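Protein adenylyltransferase MntA (Shewanella oneidensis MR-1, PDB 6M6U) transfers AMP units from ATP, three in succession, onto a tyrosine of its cognate toxin HepT, thereby neutralizing the toxin as a type VII antitoxin. Local coordinates at residues E39-L45 with D69-L75; Q21-G27 with Q89-G95; K8-L13 with L62-L66. The protein carries 2 engineered substitutions. One frame throughout, in Å; residues are numbered along the deposited sequence.

Interaction 1: residues E39-L45 with D69-L75; sequences EIEIAVL and DVDLVDL. Engineered in segment 39-45: Glu39 (natural residue Asp), Glu41 (natural residue Asp).
Ile40 to Val44 pair in parallel with Val70 to Asp74, joining an edge strand of the mixed sheet to its inner neighbour. Six backbone hydrogen bonds run between them, from Ile40 N to Asp69 O (2.6 Å) at one end to Leu75 N to Val44 O (2.7 Å) at the other. The two strands and helix 52-66 between them form a beta-alpha-beta unit of the nucleotidyltransferase fold, and the two faces of the pair serve different ends. On the face of Ile40, Ile42 and Val44 the contact is oily: Leu72 CD1 touches both Ile42 CG2 (4.1 Å) and Val44 CG2 (3.9 Å), brought there because CG stands opposite the backbone N (chi1 178°). Glu41 and Asp71, on the other face, and Glu39, just before the strand, occupy magnesium-binding positions. Glu39 and Glu41 are engineered from aspartates of the GSX(10)DXD motif; Asp71 is natural. The extended side chain of engineered Glu39 brings OE1 alongside Asp71 CB, at 3.6 Å, the two side chains crossing at a slant. Glu39 OE2 and Asp71 OD1 remain 4.7 Å from each other, not in contact. Further along, Leu75 CD2 packs on Ala43 CB at 3.8 Å. Asp69, at the start, forms a salt bridge with Arg70 of a HepT toxin chain.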
loop_
_atom_site.group_PDB
_atom_site.type_symbol
_atom_site.label_atom_id
_atom_site.label_comp_id
_atom_site.label_asym_id
_atom_site.label_seq_id
_atom_site.Cartn_x
_atom_site.Cartn_y
_atom_site.Cartn_z
ATOM N N GLU E 39 2.531 0.434 -15.408
ATOM C CA GLU E 39 1.366 -0.091 -16.098
ATOM C C GLU E 39 1.439 0.195 -17.592
ATOM O O GLU E 39 2.048 1.170 -18.036
ATOM C CB GLU E 39 0.082 0.518 -15.537
ATOM C CG GLU E 39 -0.062 0.445 -14.033
ATOM C CD GLU E 39 -1.418 0.941 -13.561
ATOM O OE1 GLU E 39 -2.386 0.146 -13.581
ATOM O OE2 GLU E 39 -1.518 2.130 -13.183
ATOM N N ILE E 40 0.812 -0.681 -18.366
ATOM C CA ILE E 40 0.447 -0.364 -19.739
ATOM C C ILE E 40 -0.850 0.433 -19.678
ATOM O O ILE E 40 -1.835 -0.012 -19.079
ATOM C CB ILE E 40 0.292 -1.641 -20.577
ATOM C CG1 ILE E 40 1.579 -2.471 -20.505
ATOM C CG2 ILE E 40 -0.049 -1.302 -22.018
ATOM C CD1 ILE E 40 1.420 -3.887 -20.975
ATOM N N GLU E 41 -0.838 1.632 -20.255
ATOM C CA GLU E 41 -1.966 2.550 -20.191
ATOM C C GLU E 41 -2.663 2.568 -21.542
ATOM O O GLU E 41 -2.060 2.936 -22.558
ATOM C CB GLU E 41 -1.508 3.950 -19.779
ATOM C CG GLU E 41 -1.092 4.037 -18.313
ATOM C CD GLU E 41 -0.331 5.306 -17.973
ATOM O OE1 GLU E 41 -0.965 6.370 -17.803
ATOM O OE2 GLU E 41 0.912 5.237 -17.875
ATOM N N ILE E 42 -3.929 2.161 -21.552
ATOM C CA ILE E 42 -4.714 2.029 -22.771
ATOM C C ILE E 42 -6.008 2.814 -22.606
ATOM O O ILE E 42 -6.659 2.748 -21.557
ATOM C CB ILE E 42 -5.010 0.549 -23.091
ATOM C CG1 ILE E 42 -3.706 -0.240 -23.190
ATOM C CG2 ILE E 42 -5.820 0.424 -24.386
ATOM C CD1 ILE E 42 -3.890 -1.729 -23.016
ATOM N N ALA E 43 -6.378 3.556 -23.643
ATOM C CA ALA E 43 -7.607 4.330 -23.661
ATOM C C ALA E 43 -8.481 3.849 -24.810
ATOM O O ALA E 43 -7.981 3.541 -25.897
ATOM C CB ALA E 43 -7.324 5.826 -23.808
ATOM N N VAL E 44 -9.783 3.785 -24.565
ATOM C CA VAL E 44 -10.737 3.338 -25.568
ATOM C C VAL E 44 -11.904 4.310 -25.600
ATOM O O VAL E 44 -12.267 4.921 -24.589
ATOM C CB VAL E 44 -11.242 1.900 -25.304
ATOM C CG1 VAL E 44 -10.139 0.894 -25.581
ATOM C CG2 VAL E 44 -11.735 1.767 -23.872
ATOM N N LEU E 45 -12.476 4.467 -26.785
ATOM C CA LEU E 45 -13.748 5.141 -26.963
ATOM C C LEU E 45 -14.694 4.155 -27.622
ATOM O O LEU E 45 -14.368 3.583 -28.668
ATOM C CB LEU E 45 -13.611 6.407 -27.814
ATOM C CG LEU E 45 -14.878 7.260 -27.956
ATOM C CD1 LEU E 45 -15.272 7.875 -26.618
ATOM C CD2 LEU E 45 -14.691 8.341 -29.008
ATOM N N ASP E 69 0.919 -5.066 -15.619
ATOM C CA ASP E 69 -0.192 -4.271 -15.121
ATOM C C ASP E 69 -0.761 -3.402 -16.236
ATOM O O ASP E 69 -0.025 -2.785 -17.011
ATOM C CB ASP E 69 0.246 -3.404 -13.941
ATOM C CG ASP E 69 0.481 -4.214 -12.676
ATOM O OD1 ASP E 69 -0.053 -5.343 -12.583
ATOM O OD2 ASP E 69 1.195 -3.722 -11.775
ATOM N N VAL E 70 -2.082 -3.373 -16.330
ATOM C CA VAL E 70 -2.775 -2.627 -17.366
ATOM C C VAL E 70 -3.733 -1.655 -16.695
ATOM O O VAL E 70 -4.389 -1.998 -15.705
ATOM C CB VAL E 70 -3.521 -3.567 -18.335
ATOM C CG1 VAL E 70 -4.515 -2.782 -19.198
ATOM C CG2 VAL E 70 -2.519 -4.311 -19.208
ATOM N N ASP E 71 -3.778 -0.433 -17.209
ATOM C CA ASP E 71 -4.789 0.539 -16.821
ATOM C C ASP E 71 -5.618 0.858 -18.055
ATOM O O ASP E 71 -5.079 1.331 -19.063
ATOM C CB ASP E 71 -4.160 1.807 -16.244
ATOM C CG ASP E 71 -5.198 2.772 -15.698
ATOM O OD1 ASP E 71 -4.963 3.997 -15.761
ATOM O OD2 ASP E 71 -6.249 2.307 -15.205
ATOM N N LEU E 72 -6.916 0.579 -17.984
ATOM C CA LEU E 72 -7.821 0.739 -19.114
ATOM C C LEU E 72 -8.712 1.941 -18.845
ATOM O O LEU E 72 -9.471 1.953 -17.868
ATOM C CB LEU E 72 -8.651 -0.523 -19.347
ATOM C CG LEU E 72 -9.676 -0.433 -20.479
ATOM C CD1 LEU E 72 -9.012 -0.105 -21.820
ATOM C CD2 LEU E 72 -10.457 -1.738 -20.565
ATOM N N VAL E 73 -8.607 2.950 -19.704
ATOM C CA VAL E 73 -9.279 4.227 -19.516
ATOM C C VAL E 73 -10.421 4.311 -20.517
ATOM O O VAL E 73 -10.212 4.157 -21.726
ATOM C CB VAL E 73 -8.300 5.401 -19.683
ATOM C CG1 VAL E 73 -9.055 6.693 -19.942
ATOM C CG2 VAL E 73 -7.415 5.539 -18.448
ATOM N N ASP E 74 -11.633 4.531 -20.016
ATOM C CA ASP E 74 -12.768 4.818 -20.883
ATOM C C ASP E 74 -12.750 6.307 -21.201
ATOM O O ASP E 74 -12.965 7.139 -20.314
ATOM C CB ASP E 74 -14.081 4.406 -20.223
ATOM C CG ASP E 74 -15.300 4.698 -21.100
ATOM O OD1 ASP E 74 -15.131 4.983 -22.306
ATOM O OD2 ASP E 74 -16.435 4.631 -20.584
ATOM N N LEU E 75 -12.486 6.646 -22.466
ATOM C CA LEU E 75 -12.382 8.050 -22.848
ATOM C C LEU E 75 -13.699 8.793 -22.661
ATOM O O LEU E 75 -13.699 10.017 -22.486
ATOM C CB LEU E 75 -11.913 8.162 -24.299
ATOM C CG LEU E 75 -10.444 7.804 -24.518
ATOM C CD1 LEU E 75 -10.121 7.700 -26.002
ATOM C CD2 LEU E 75 -9.565 8.838 -23.847
#

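Interaction 2: residues Q21-G27 with Q89-G95; sequences QLIYLFG and QGKQLWG
Ile23 and Trp94 form a hydrogen-bonded antiparallel pair, and between them and the next pair, Tyr24 with Gln92, the register slips by one: Leu93 and Trp94 both face Ile23, a classic beta bulge. One acceptor at the bulge, Trp94 O, takes two donors from opposite faces of its carbonyl plane. Ile23 N reaches Trp94 O at 3.3 Å and Gln92 NE2 reaches Trp94 O at 3.1 Å, neither on a lone pair, while the oxygen lies nearly in the amide plane of Gln92. Ile23 O is met by Leu93 N at 2.7 Å. Beyond the bulge Leu25 uses both its backbone groups on Lys91, its N donating to Lys91 O and its O accepting from Lys91 N. The pairing gives way to a side chain at Gly27, whose N donates to Gln89 OE1 (2.7 Å), standing well above the amide plane with a bent N-H...O angle of 135°. That oxygen also accepts from Gln85 NE2 and lies at the edge of the Phe26 ring. Gln89 CG sits between its backbone N and carbonyl carbon (chi1 76°), sending the extended chain back to Gly27. Tyr24 lays CE1 3.6 Å from Gln92 CB, its OH hydrogen-bonded to Asp100 OD1. Since Gly27 opens the GSX(10)DXD motif, the shared amide oxygen of Gln89 ties the start of this catalytic signature to the C-terminal end of helix 80-89.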
loop_
_atom_site.group_PDB
_atom_site.type_symbol
_atom_site.label_atom_id
_atom_site.label_comp_id
_atom_site.label_asym_id
_atom_site.label_seq_id
_atom_site.Cartn_x
_atom_site.Cartn_y
_atom_site.Cartn_z
ATOM N N GLN E 21 -14.685 2.199 -30.932
ATOM C CA GLN E 21 -14.398 3.198 -31.957
ATOM C C GLN E 21 -12.935 3.602 -32.012
ATOM O O GLN E 21 -12.424 3.872 -33.100
ATOM C CB GLN E 21 -15.267 4.449 -31.737
ATOM C CG GLN E 21 -16.756 4.203 -31.913
ATOM C CD GLN E 21 -17.608 5.327 -31.356
ATOM O OE1 GLN E 21 -17.108 6.222 -30.674
ATOM N NE2 GLN E 21 -18.904 5.282 -31.637
ATOM N N LEU E 22 -12.249 3.668 -30.872
ATOM C CA LEU E 22 -10.871 4.132 -30.838
ATOM C C LEU E 22 -10.101 3.356 -29.784
ATOM O O LEU E 22 -10.608 3.133 -28.683
ATOM C CB LEU E 22 -10.797 5.641 -30.536
ATOM C CG LEU E 22 -11.358 6.604 -31.590
ATOM C CD1 LEU E 22 -11.604 7.984 -30.997
ATOM C CD2 LEU E 22 -10.443 6.707 -32.808
ATOM N N ILE E 23 -8.883 2.936 -30.129
ATOM C CA ILE E 23 -7.929 2.372 -29.176
ATOM C C ILE E 23 -6.667 3.221 -29.217
ATOM O O ILE E 23 -6.114 3.463 -30.297
ATOM C CB ILE E 23 -7.583 0.903 -29.490
ATOM C CG1 ILE E 23 -8.821 0.011 -29.421
ATOM C CG2 ILE E 23 -6.522 0.394 -28.530
ATOM C CD1 ILE E 23 -8.525 -1.442 -29.714
ATOM N N TYR E 24 -6.214 3.668 -28.049
ATOM C CA TYR E 24 -4.953 4.386 -27.919
ATOM C C TYR E 24 -4.076 3.705 -26.890
ATOM O O TYR E 24 -4.549 3.301 -25.822
ATOM C CB TYR E 24 -5.128 5.842 -27.475
ATOM C CG TYR E 24 -5.867 6.714 -28.445
ATOM C CD1 TYR E 24 -5.231 7.239 -29.559
ATOM C CD2 TYR E 24 -7.199 7.027 -28.236
ATOM C CE1 TYR E 24 -5.910 8.043 -30.445
ATOM C CE2 TYR E 24 -7.882 7.826 -29.112
ATOM C CZ TYR E 24 -7.236 8.330 -30.217
ATOM O OH TYR E 24 -7.929 9.132 -31.091
ATOM N N LEU E 25 -2.798 3.599 -27.220
ATOM C CA LEU E 25 -1.760 3.365 -26.235
ATOM C C LEU E 25 -1.204 4.728 -25.846
ATOM O O LEU E 25 -0.938 5.560 -26.720
ATOM C CB LEU E 25 -0.670 2.466 -26.821
ATOM C CG LEU E 25 0.409 1.882 -25.918
ATOM C CD1 LEU E 25 -0.176 0.837 -24.965
ATOM C CD2 LEU E 25 1.510 1.285 -26.783
ATOM N N PHE E 26 -1.076 4.982 -24.546
ATOM C CA PHE E 26 -0.531 6.258 -24.100
ATOM C C PHE E 26 0.379 6.008 -22.902
ATOM O O PHE E 26 0.651 4.864 -22.525
ATOM C CB PHE E 26 -1.648 7.276 -23.803
ATOM C CG PHE E 26 -2.475 6.966 -22.575
ATOM C CD1 PHE E 26 -2.303 7.699 -21.408
ATOM C CD2 PHE E 26 -3.448 5.971 -22.598
ATOM C CE1 PHE E 26 -3.064 7.432 -20.273
ATOM C CE2 PHE E 26 -4.214 5.695 -21.469
ATOM C CZ PHE E 26 -4.020 6.431 -20.303
ATOM N N GLY E 27 0.876 7.093 -22.319
ATOM C CA GLY E 27 1.756 6.947 -21.185
ATOM C C GLY E 27 3.124 6.424 -21.583
ATOM O O GLY E 27 3.614 6.630 -22.697
ATOM N N GLN E 89 0.024 12.614 -26.486
ATOM C CA GLN E 89 1.090 11.623 -26.538
ATOM C C GLN E 89 0.618 10.252 -26.996
ATOM O O GLN E 89 1.437 9.335 -27.089
ATOM C CB GLN E 89 1.729 11.479 -25.160
ATOM C CG GLN E 89 0.852 10.678 -24.222
ATOM C CD GLN E 89 1.501 10.402 -22.894
ATOM O OE1 GLN E 89 0.883 9.820 -22.004
ATOM N NE2 GLN E 89 2.753 10.818 -22.747
ATOM N N GLY E 90 -0.671 10.082 -27.267
ATOM C CA GLY E 90 -1.189 8.759 -27.536
ATOM C C GLY E 90 -0.811 8.255 -28.915
ATOM O O GLY E 90 -0.538 9.021 -29.838
ATOM N N LYS E 91 -0.792 6.933 -29.043
ATOM C CA LYS E 91 -0.598 6.253 -30.318
ATOM C C LYS E 91 -1.885 5.498 -30.637
ATOM O O LYS E 91 -2.260 4.567 -29.916
ATOM C CB LYS E 91 0.602 5.306 -30.264
ATOM C CG LYS E 91 0.795 4.488 -31.532
ATOM C CD LYS E 91 1.923 3.466 -31.387
ATOM C CE LYS E 91 2.106 2.666 -32.671
ATOM N NZ LYS E 91 3.157 1.612 -32.531
ATOM N N GLN E 92 -2.557 5.897 -31.713
ATOM C CA GLN E 92 -3.799 5.245 -32.099
ATOM C C GLN E 92 -3.515 3.843 -32.619
ATOM O O GLN E 92 -2.750 3.668 -33.574
ATOM C CB GLN E 92 -4.527 6.066 -33.157
ATOM C CG GLN E 92 -5.714 5.329 -33.738
ATOM C CD GLN E 92 -6.568 6.196 -34.628
ATOM O OE1 GLN E 92 -6.145 7.272 -35.058
ATOM N NE2 GLN E 92 -7.780 5.733 -34.918
ATOM N N LEU E 93 -4.141 2.840 -32.000
ATOM C CA LEU E 93 -3.971 1.456 -32.425
ATOM C C LEU E 93 -5.100 0.957 -33.318
ATOM O O LEU E 93 -4.902 -0.024 -34.046
ATOM C CB LEU E 93 -3.858 0.532 -31.206
ATOM C CG LEU E 93 -2.727 0.782 -30.205
ATOM C CD1 LEU E 93 -2.728 -0.302 -29.138
ATOM C CD2 LEU E 93 -1.382 0.836 -30.917
ATOM N N TRP E 94 -6.265 1.602 -33.288
ATOM C CA TRP E 94 -7.417 1.132 -34.042
ATOM C C TRP E 94 -8.435 2.263 -34.137
ATOM O O TRP E 94 -8.421 3.201 -33.338
ATOM C CB TRP E 94 -8.030 -0.114 -33.385
ATOM C CG TRP E 94 -9.087 -0.781 -34.207
ATOM C CD1 TRP E 94 -8.906 -1.725 -35.179
ATOM C CD2 TRP E 94 -10.495 -0.552 -34.127
ATOM N NE1 TRP E 94 -10.118 -2.095 -35.712
ATOM C CE2 TRP E 94 -11.109 -1.389 -35.081
ATOM C CE3 TRP E 94 -11.296 0.283 -33.346
ATOM C CZ2 TRP E 94 -12.487 -1.413 -35.273
ATOM C CZ3 TRP E 94 -12.664 0.257 -33.536
ATOM C CH2 TRP E 94 -13.246 -0.584 -34.492
ATOM N N GLY E 95 -9.314 2.161 -35.123
ATOM C CA GLY E 95 -10.351 3.144 -35.347
ATOM C C GLY E 95 -10.058 4.013 -36.563
ATOM O O GLY E 95 -8.921 4.135 -37.023
#

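Interaction 3: residues K8-L13 with L62-L66; sequences KIIKLL and LASAL
Leu62 packs against Leu12 and Leu13 where two helices lying on one face of the nucleotidyltransferase sheet meet. Helix 52-66 is the crossover of the beta-alpha-beta unit, helix 6-16 precedes the first strand, and their short segments run roughly antiparallel, at 148°, with axes 10.7 Å apart. At that spacing the helices meet through leucine and isoleucine branches, with an alanine methyl and the aliphatic part of a lysine beside them.

Leu62 comes first and has the largest share of the contact. Its CD1 touches Leu12 CB at 3.8 Å and also Leu13 CD2, and Leu62 CD2 adds a second contact to Leu13 CD2 at 3.9 Å. The Leu62 and Leu12 side chains run past one another in opposite senses, whereas Leu13 comes across Leu62 at about a right angle. Both Leu62 and Leu13 also touch Ile42 of strand 40-46, which places this part of the interface directly over the sheet.

Ala63 and Ser64 take no part in this contact; they pack on Arg70 and Lys91, respectively, of a HepT toxin chain, in keeping with the importance of helix 52-66 for toxin interaction.

Ala65 returns to the interface, offering its methyl group, CB, to Leu12 CD1 at 3.6 Å. The aliphatic part of Lys8 lies beside the same methyl, bent at its third torsion (-59°), and this bend turns the ammonium to the backbone: Lys8 NZ makes a weak hydrogen bond of 3.5 Å to Ala65 O.

Leu66 ends the segment, crossing Ile9 nearly perpendicularly, with Leu66 CD1 3.8 Å from Ile9 CG1.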
loop_
_atom_site.group_PDB
_atom_site.type_symbol
_atom_site.label_atom_id
_atom_site.label_comp_id
_atom_site.label_asym_id
_atom_site.label_seq_id
_atom_site.Cartn_x
_atom_site.Cartn_y
_atom_site.Cartn_z
ATOM N N LYS E 8 -2.405 -8.202 -29.980
ATOM C CA LYS E 8 -3.131 -8.859 -28.902
ATOM C C LYS E 8 -4.028 -7.867 -28.171
ATOM O O LYS E 8 -5.166 -8.194 -27.816
ATOM C CB LYS E 8 -2.142 -9.515 -27.938
ATOM C CG LYS E 8 -2.728 -10.616 -27.078
ATOM C CD LYS E 8 -1.703 -11.118 -26.054
ATOM C CE LYS E 8 -0.450 -11.663 -26.726
ATOM N NZ LYS E 8 0.464 -12.324 -25.751
ATOM N N ILE E 9 -3.527 -6.648 -27.942
ATOM C CA ILE E 9 -4.333 -5.598 -27.327
ATOM C C ILE E 9 -5.565 -5.311 -28.174
ATOM O O ILE E 9 -6.687 -5.213 -27.661
ATOM C CB ILE E 9 -3.490 -4.325 -27.128
ATOM C CG1 ILE E 9 -2.475 -4.529 -26.004
ATOM C CG2 ILE E 9 -4.396 -3.115 -26.867
ATOM C CD1 ILE E 9 -1.572 -3.341 -25.766
ATOM N N ILE E 10 -5.371 -5.168 -29.485
ATOM C CA ILE E 10 -6.474 -4.808 -30.370
ATOM C C ILE E 10 -7.535 -5.902 -30.374
ATOM O O ILE E 10 -8.734 -5.629 -30.229
ATOM C CB ILE E 10 -5.946 -4.517 -31.788
ATOM C CG1 ILE E 10 -5.078 -3.257 -31.766
ATOM C CG2 ILE E 10 -7.103 -4.378 -32.781
ATOM C CD1 ILE E 10 -4.223 -3.075 -33.001
ATOM N N LYS E 11 -7.110 -7.158 -30.521
ATOM C CA LYS E 11 -8.075 -8.250 -30.600
ATOM C C LYS E 11 -8.883 -8.370 -29.312
ATOM O O LYS E 11 -10.114 -8.478 -29.348
ATOM C CB LYS E 11 -7.370 -9.568 -30.915
ATOM C CG LYS E 11 -8.311 -10.760 -30.845
ATOM C CD LYS E 11 -7.687 -12.040 -31.368
ATOM C CE LYS E 11 -8.687 -13.185 -31.271
ATOM N NZ LYS E 11 -10.021 -12.779 -31.818
ATOM N N LEU E 12 -8.201 -8.345 -28.163
ATOM C CA LEU E 12 -8.889 -8.489 -26.880
ATOM C C LEU E 12 -9.953 -7.416 -26.685
ATOM O O LEU E 12 -11.070 -7.712 -26.246
ATOM C CB LEU E 12 -7.880 -8.440 -25.737
ATOM C CG LEU E 12 -7.106 -9.731 -25.499
ATOM C CD1 LEU E 12 -5.961 -9.478 -24.526
ATOM C CD2 LEU E 12 -8.044 -10.800 -24.954
ATOM N N LEU E 13 -9.624 -6.160 -26.996
ATOM C CA LEU E 13 -10.593 -5.085 -26.809
ATOM C C LEU E 13 -11.713 -5.163 -27.840
ATOM O O LEU E 13 -12.886 -4.969 -27.502
ATOM C CB LEU E 13 -9.895 -3.726 -26.872
ATOM C CG LEU E 13 -8.816 -3.476 -25.814
ATOM C CD1 LEU E 13 -8.095 -2.164 -26.091
ATOM C CD2 LEU E 13 -9.412 -3.481 -24.411
ATOM N N LEU E 62 -6.648 -8.177 -19.899
ATOM C CA LEU E 62 -5.493 -7.756 -20.686
ATOM C C LEU E 62 -4.207 -7.918 -19.890
ATOM O O LEU E 62 -3.190 -8.379 -20.421
ATOM C CB LEU E 62 -5.650 -6.303 -21.133
ATOM C CG LEU E 62 -6.226 -6.072 -22.527
ATOM C CD1 LEU E 62 -7.693 -6.451 -22.550
ATOM C CD2 LEU E 62 -6.024 -4.631 -22.962
ATOM N N ALA E 63 -4.238 -7.537 -18.612
ATOM C CA ALA E 63 -3.056 -7.656 -17.767
ATOM C C ALA E 63 -2.532 -9.088 -17.747
ATOM O O ALA E 63 -1.320 -9.315 -17.838
ATOM C CB ALA E 63 -3.379 -7.175 -16.351
ATOM N N SER E 64 -3.436 -10.066 -17.666
ATOM C CA SER E 64 -3.023 -11.463 -17.673
ATOM C C SER E 64 -2.502 -11.886 -19.042
ATOM O O SER E 64 -1.554 -12.673 -19.136
ATOM C CB SER E 64 -4.192 -12.344 -17.242
ATOM O OG SER E 64 -3.868 -13.717 -17.366
ATOM N N ALA E 65 -3.107 -11.381 -20.118
ATOM C CA ALA E 65 -2.642 -11.750 -21.451
ATOM C C ALA E 65 -1.284 -11.139 -21.760
ATOM O O ALA E 65 -0.461 -11.767 -22.436
ATOM C CB ALA E 65 -3.667 -11.326 -22.501
ATOM N N LEU E 66 -1.027 -9.931 -21.263
ATOM C CA LEU E 66 0.205 -9.200 -21.518
ATOM C C LEU E 66 1.266 -9.415 -20.452
ATOM O O LEU E 66 2.386 -8.917 -20.617
ATOM C CB LEU E 66 -0.088 -7.699 -21.616
ATOM C CG LEU E 66 -0.972 -7.271 -22.781
ATOM C CD1 LEU E 66 -1.462 -5.841 -22.577
ATOM C CD2 LEU E 66 -0.194 -7.397 -24.075
#

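The three contacts build one layered domain around strand 40-46. Interaction 1 pairs it with strand 70-74, and strand 20-26 of interaction 2 joins its other edge through Ala43 O and Tyr24 N, 2.8 Å apart. The centres of interactions 1 and 2 are about 9 Å apart. Interaction 3 lies over the apolar face: Ile42 CD1 meets Leu62 CD2 at 3.6 Å, and Ile23 CD1 meets Leu13 CD1 at 3.7 Å. The magnesium-binding positions belong to interaction 1. Phe26 of interaction 2 brings its side chain within about 3 Å of Glu41's, whereas the side chain of Ile9 in interaction 3 stays about 9 Å from it.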